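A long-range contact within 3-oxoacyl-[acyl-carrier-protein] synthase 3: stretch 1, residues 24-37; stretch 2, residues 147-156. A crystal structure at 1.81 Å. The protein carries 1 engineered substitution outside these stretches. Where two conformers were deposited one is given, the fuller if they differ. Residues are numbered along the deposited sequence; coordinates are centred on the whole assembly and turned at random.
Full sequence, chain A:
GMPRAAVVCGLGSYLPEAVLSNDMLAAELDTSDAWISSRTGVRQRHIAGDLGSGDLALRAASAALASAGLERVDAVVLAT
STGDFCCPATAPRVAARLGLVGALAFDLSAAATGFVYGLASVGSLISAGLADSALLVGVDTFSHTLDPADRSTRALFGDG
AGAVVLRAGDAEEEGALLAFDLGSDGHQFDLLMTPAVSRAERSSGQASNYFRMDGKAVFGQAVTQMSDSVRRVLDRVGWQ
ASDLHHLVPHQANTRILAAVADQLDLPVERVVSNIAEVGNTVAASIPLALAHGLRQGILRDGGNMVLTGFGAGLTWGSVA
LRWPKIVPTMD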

# COMPACT_ATOMS: atom_id res chain seq x y z
N MET A 24 13.34 32.73 -4.60
CA MET A 24 12.12 32.56 -5.38
C MET A 24 10.89 32.53 -4.48
O MET A 24 9.92 33.26 -4.71
N LEU A 25 10.95 31.69 -3.44
CA LEU A 25 9.83 31.54 -2.51
C LEU A 25 9.53 32.84 -1.77
O LEU A 25 8.37 33.19 -1.58
N ALA A 26 10.59 33.56 -1.37
CA ALA A 26 10.44 34.85 -0.70
C ALA A 26 9.75 35.88 -1.60
O ALA A 26 8.91 36.66 -1.13
N ALA A 27 10.10 35.88 -2.88
CA ALA A 27 9.51 36.81 -3.84
C ALA A 27 8.03 36.49 -4.07
O ALA A 27 7.19 37.39 -4.12
N GLU A 28 7.74 35.20 -4.20
CA GLU A 28 6.39 34.73 -4.49
C GLU A 28 5.40 35.00 -3.35
O GLU A 28 4.26 35.39 -3.60
N LEU A 29 5.85 34.81 -2.12
CA LEU A 29 4.97 34.89 -0.94
C LEU A 29 5.27 36.10 -0.05
O LEU A 29 4.81 36.16 1.10
N ASP A 30 6.02 37.07 -0.58
CA ASP A 30 6.32 38.31 0.14
C ASP A 30 6.87 38.05 1.55
O ASP A 30 6.42 38.67 2.51
N THR A 31 7.83 37.14 1.64
CA THR A 31 8.53 36.86 2.90
C THR A 31 10.04 37.10 2.69
O THR A 31 10.41 37.91 1.83
N SER A 32 10.89 36.41 3.46
CA SER A 32 12.33 36.66 3.43
C SER A 32 13.14 35.36 3.44
O SER A 32 12.65 34.32 3.88
N ASP A 33 14.37 35.45 2.95
CA ASP A 33 15.30 34.32 2.93
C ASP A 33 15.60 33.84 4.35
O ASP A 33 15.62 32.63 4.61
N ALA A 34 15.82 34.79 5.25
CA ALA A 34 16.09 34.51 6.65
C ALA A 34 15.07 33.56 7.27
O ALA A 34 15.43 32.49 7.78
N TRP A 35 13.79 33.95 7.21
CA TRP A 35 12.68 33.16 7.77
C TRP A 35 12.68 31.71 7.30
O TRP A 35 12.45 30.79 8.09
N ILE A 36 12.94 31.51 6.01
CA ILE A 36 12.89 30.18 5.41
C ILE A 36 14.01 29.28 5.95
O ILE A 36 13.76 28.13 6.31
N SER A 37 15.23 29.81 6.00
CA SER A 37 16.37 29.08 6.55
C SER A 37 16.19 28.85 8.05
O SER A 37 16.29 27.71 8.51
N ASP A 147 -0.54 24.03 -0.36
CA ASP A 147 -1.25 25.29 -0.55
C ASP A 147 -0.24 26.30 -1.11
O ASP A 147 0.78 26.54 -0.48
N PRO A 148 -0.53 26.87 -2.30
CA PRO A 148 0.37 27.87 -2.90
C PRO A 148 0.71 29.04 -1.98
O PRO A 148 1.79 29.62 -2.11
N ALA A 149 -0.20 29.38 -1.07
CA ALA A 149 -0.05 30.55 -0.21
C ALA A 149 0.62 30.23 1.13
O ALA A 149 0.86 31.14 1.93
N ASP A 150 0.93 28.95 1.38
CA ASP A 150 1.46 28.53 2.67
C ASP A 150 2.99 28.49 2.68
O ASP A 150 3.61 27.58 2.14
N ARG A 151 3.60 29.48 3.34
CA ARG A 151 5.05 29.59 3.34
C ARG A 151 5.76 28.51 4.16
O ARG A 151 6.86 28.10 3.80
N SER A 152 5.13 28.05 5.24
CA SER A 152 5.75 27.03 6.12
C SER A 152 5.96 25.69 5.43
O SER A 152 7.06 25.12 5.51
N THR A 153 4.93 25.16 4.78
CA THR A 153 5.05 23.87 4.10
C THR A 153 5.86 23.97 2.81
O THR A 153 6.64 23.08 2.49
N ARG A 154 5.67 25.05 2.05
CA ARG A 154 6.43 25.25 0.82
C ARG A 154 7.93 25.46 1.08
O ARG A 154 8.76 25.10 0.25
N ALA A 155 8.26 26.03 2.24
CA ALA A 155 9.67 26.17 2.65
C ALA A 155 10.32 24.82 2.98
O ALA A 155 11.53 24.67 2.84
N LEU A 156 9.52 23.85 3.41
CA LEU A 156 10.04 22.58 3.94
C LEU A 156 10.07 21.46 2.89
O LEU A 156 11.07 20.74 2.78

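Two helical segments of stretch 1, joined by a loop, face one helix of stretch 2, and 557 Å² is buried between them, summed over both sides. Helix 24-28 runs nearly antiparallel to helix 151-156, at 162°, while helix 33-37 crosses it at 71°. With axes 11.0 and 10.3 Å apart, the space between must be filled by side chains, and the polar groups that enter it need partners.

The clearest polar rule is written at Arg-154. Its CA-to-CB bond points toward stretch 1, and chi angles of m, t and p bring the guanidinium to Glu-28, which reaches out with chi1 and chi2 both t. The result is a two-pronged salt bridge: Arg-154 NH1 donates to Glu-28 OE2 at 2.8 Å, and Arg-154 NH2 donates to Glu-28 OE1 at 3.2 Å. Both carboxylate oxygens are thereby engaged, and they approach from the edge of the guanidinium, where its N-H bonds point. Arg-154 NH1 also donates within its own stretch, to Pro-148 O at 2.9 Å, so the same group ties the helix back to the turn before it. One face of the guanidinium is left for carbon: Leu-25 CD1 lies 3.8 Å from Arg-154 CZ.

Leu-25 (t, p) and Leu-29 (m, t) supply the apolar filling from the first helix and its end. Leu-25 CD2 sits 3.6 Å from Ala-155 CA and 4.0 Å from Ala-155 CB, a close fit against a small residue. Ile-36 (m, t) meets the same methyl from the second helix, with CG2 3.7 Å from Ala-155 CB, although its CA-to-CB bond points sideways. Leu-29 covers the start of the opposing helix: its CD1 is 3.7 Å from Arg-151 CA, and its CD2 approaches Pro-148 O at 3.2 Å, a contact with an oxygen already accepting from Arg-154.

Arg-151 solves a different problem. With chi1 p and chi2 and chi3 t, its chain extends along the Trp-35 indole (chi1 t, chi2 94°). Arg-151 CD stands 4.0 Å from the centroid of the Trp-35 six-membered ring, 10° off the normal, a CH-pi contact over the face. Farther out, Arg-151 CZ is 4.9 Å from that centroid, an off-centre cation-pi contact; no hydrogen bond across the interface holds this guanidinium. Thr-31 adds a looser contact, OG1 to Arg-151 CD at 4.1 Å. At the edge of the indole, Trp-35 CH2 comes within 3.4 Å of Ser-152 OG.

The helix starts are satisfied locally. Asp-150 caps the second-stretch helix: OD1 accepts from Thr-153 N at 2.9 Å and from Thr-153 OG1 at 2.7 Å. In the turn before it, Asp-147 OD1 accepts from Ala-149 N at 3.0 Å. Ser-32 OG, with chi1 p, caps the helix carrying Trp-35 by a weak bond from Trp-35 N at 3.4 Å.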

# COMPACT_ATOMS: atom_id res chain seq x y z
CB MET A 24 12.18 31.28 -6.22
CG MET A 24 13.22 31.32 -7.33
SD MET A 24 13.82 29.67 -7.76
CE MET A 24 15.18 30.08 -8.85
CB LEU A 25 10.11 30.41 -1.51
CG LEU A 25 8.94 29.96 -0.63
CD1 LEU A 25 7.73 29.57 -1.48
CD2 LEU A 25 9.36 28.80 0.26
CB ALA A 26 11.80 35.38 -0.25
CB ALA A 27 10.27 36.77 -5.16
CB GLU A 28 6.43 33.23 -4.81
CG GLU A 28 5.24 32.74 -5.60
CD GLU A 28 5.29 31.25 -5.88
OE1 GLU A 28 6.40 30.70 -6.10
OE2 GLU A 28 4.22 30.63 -5.88
CB LEU A 29 5.08 33.60 -0.13
CG LEU A 29 4.80 32.31 -0.91
CD1 LEU A 29 4.96 31.10 -0.03
CD2 LEU A 29 3.41 32.35 -1.52
CB ASP A 30 5.07 39.20 0.20
CG ASP A 30 4.44 39.41 -1.16
OD1 ASP A 30 5.19 39.48 -2.17
OD2 ASP A 30 3.20 39.53 -1.23
CB THR A 31 8.21 35.44 3.44
OG1 THR A 31 8.85 35.25 4.71
CG2 THR A 31 8.66 34.36 2.47
CB SER A 32 12.74 37.52 4.62
OG SER A 32 12.61 36.81 5.84
CB ASP A 33 16.61 34.73 2.23
CG ASP A 33 17.71 33.68 2.36
OD1 ASP A 33 17.41 32.47 2.23
OD2 ASP A 33 18.88 34.07 2.57
CB ALA A 34 16.14 35.82 7.43
CB TRP A 35 11.34 33.81 7.40
CG TRP A 35 10.18 33.29 8.19
CD1 TRP A 35 9.66 33.83 9.33
CD2 TRP A 35 9.39 32.13 7.90
NE1 TRP A 35 8.60 33.08 9.78
CE2 TRP A 35 8.41 32.03 8.92
CE3 TRP A 35 9.41 31.16 6.89
CZ2 TRP A 35 7.47 31.00 8.95
CZ3 TRP A 35 8.47 30.14 6.92
CH2 TRP A 35 7.51 30.07 7.95
CB ILE A 36 12.99 30.25 3.87
CG1 ILE A 36 11.82 31.05 3.28
CG2 ILE A 36 13.01 28.86 3.28
CD1 ILE A 36 12.06 31.53 1.86
CB SER A 37 17.69 29.82 6.29
OG SER A 37 18.12 29.67 4.95
CB ASP A 147 -1.78 25.78 0.80
CG ASP A 147 -2.64 27.04 0.70
OD1 ASP A 147 -2.57 27.77 -0.32
OD2 ASP A 147 -3.38 27.30 1.66
CB PRO A 148 -0.44 28.38 -4.11
CG PRO A 148 -1.35 27.28 -4.45
CD PRO A 148 -1.69 26.60 -3.16
CB ALA A 149 -1.41 31.18 0.04
CB ASP A 150 0.91 27.15 3.05
CG ASP A 150 1.19 26.80 4.49
OD1 ASP A 150 2.16 26.06 4.76
OD2 ASP A 150 0.45 27.31 5.37
CB ARG A 151 5.49 30.99 3.80
CG ARG A 151 5.28 31.29 5.26
CD ARG A 151 5.70 32.72 5.56
NE ARG A 151 5.46 33.09 6.96
CZ ARG A 151 4.56 33.97 7.40
NH1 ARG A 151 3.76 34.63 6.56
NH2 ARG A 151 4.46 34.21 8.70
CB SER A 152 4.91 26.81 7.39
OG SER A 152 4.89 27.98 8.18
CB THR A 153 3.68 23.21 3.80
OG1 THR A 153 2.85 24.11 3.06
CG2 THR A 153 2.99 22.79 5.08
CB ARG A 154 5.85 26.40 0.00
CG ARG A 154 4.47 26.07 -0.56
CD ARG A 154 4.04 27.08 -1.59
NE ARG A 154 4.93 27.06 -2.75
CZ ARG A 154 5.04 28.05 -3.63
NH1 ARG A 154 4.32 29.16 -3.51
NH2 ARG A 154 5.89 27.92 -4.64
CB ALA A 155 9.78 27.12 3.83
CB LEU A 156 9.19 22.14 5.14
CG LEU A 156 9.54 20.83 5.85
CD1 LEU A 156 10.96 20.86 6.37
CD2 LEU A 156 8.55 20.57 6.99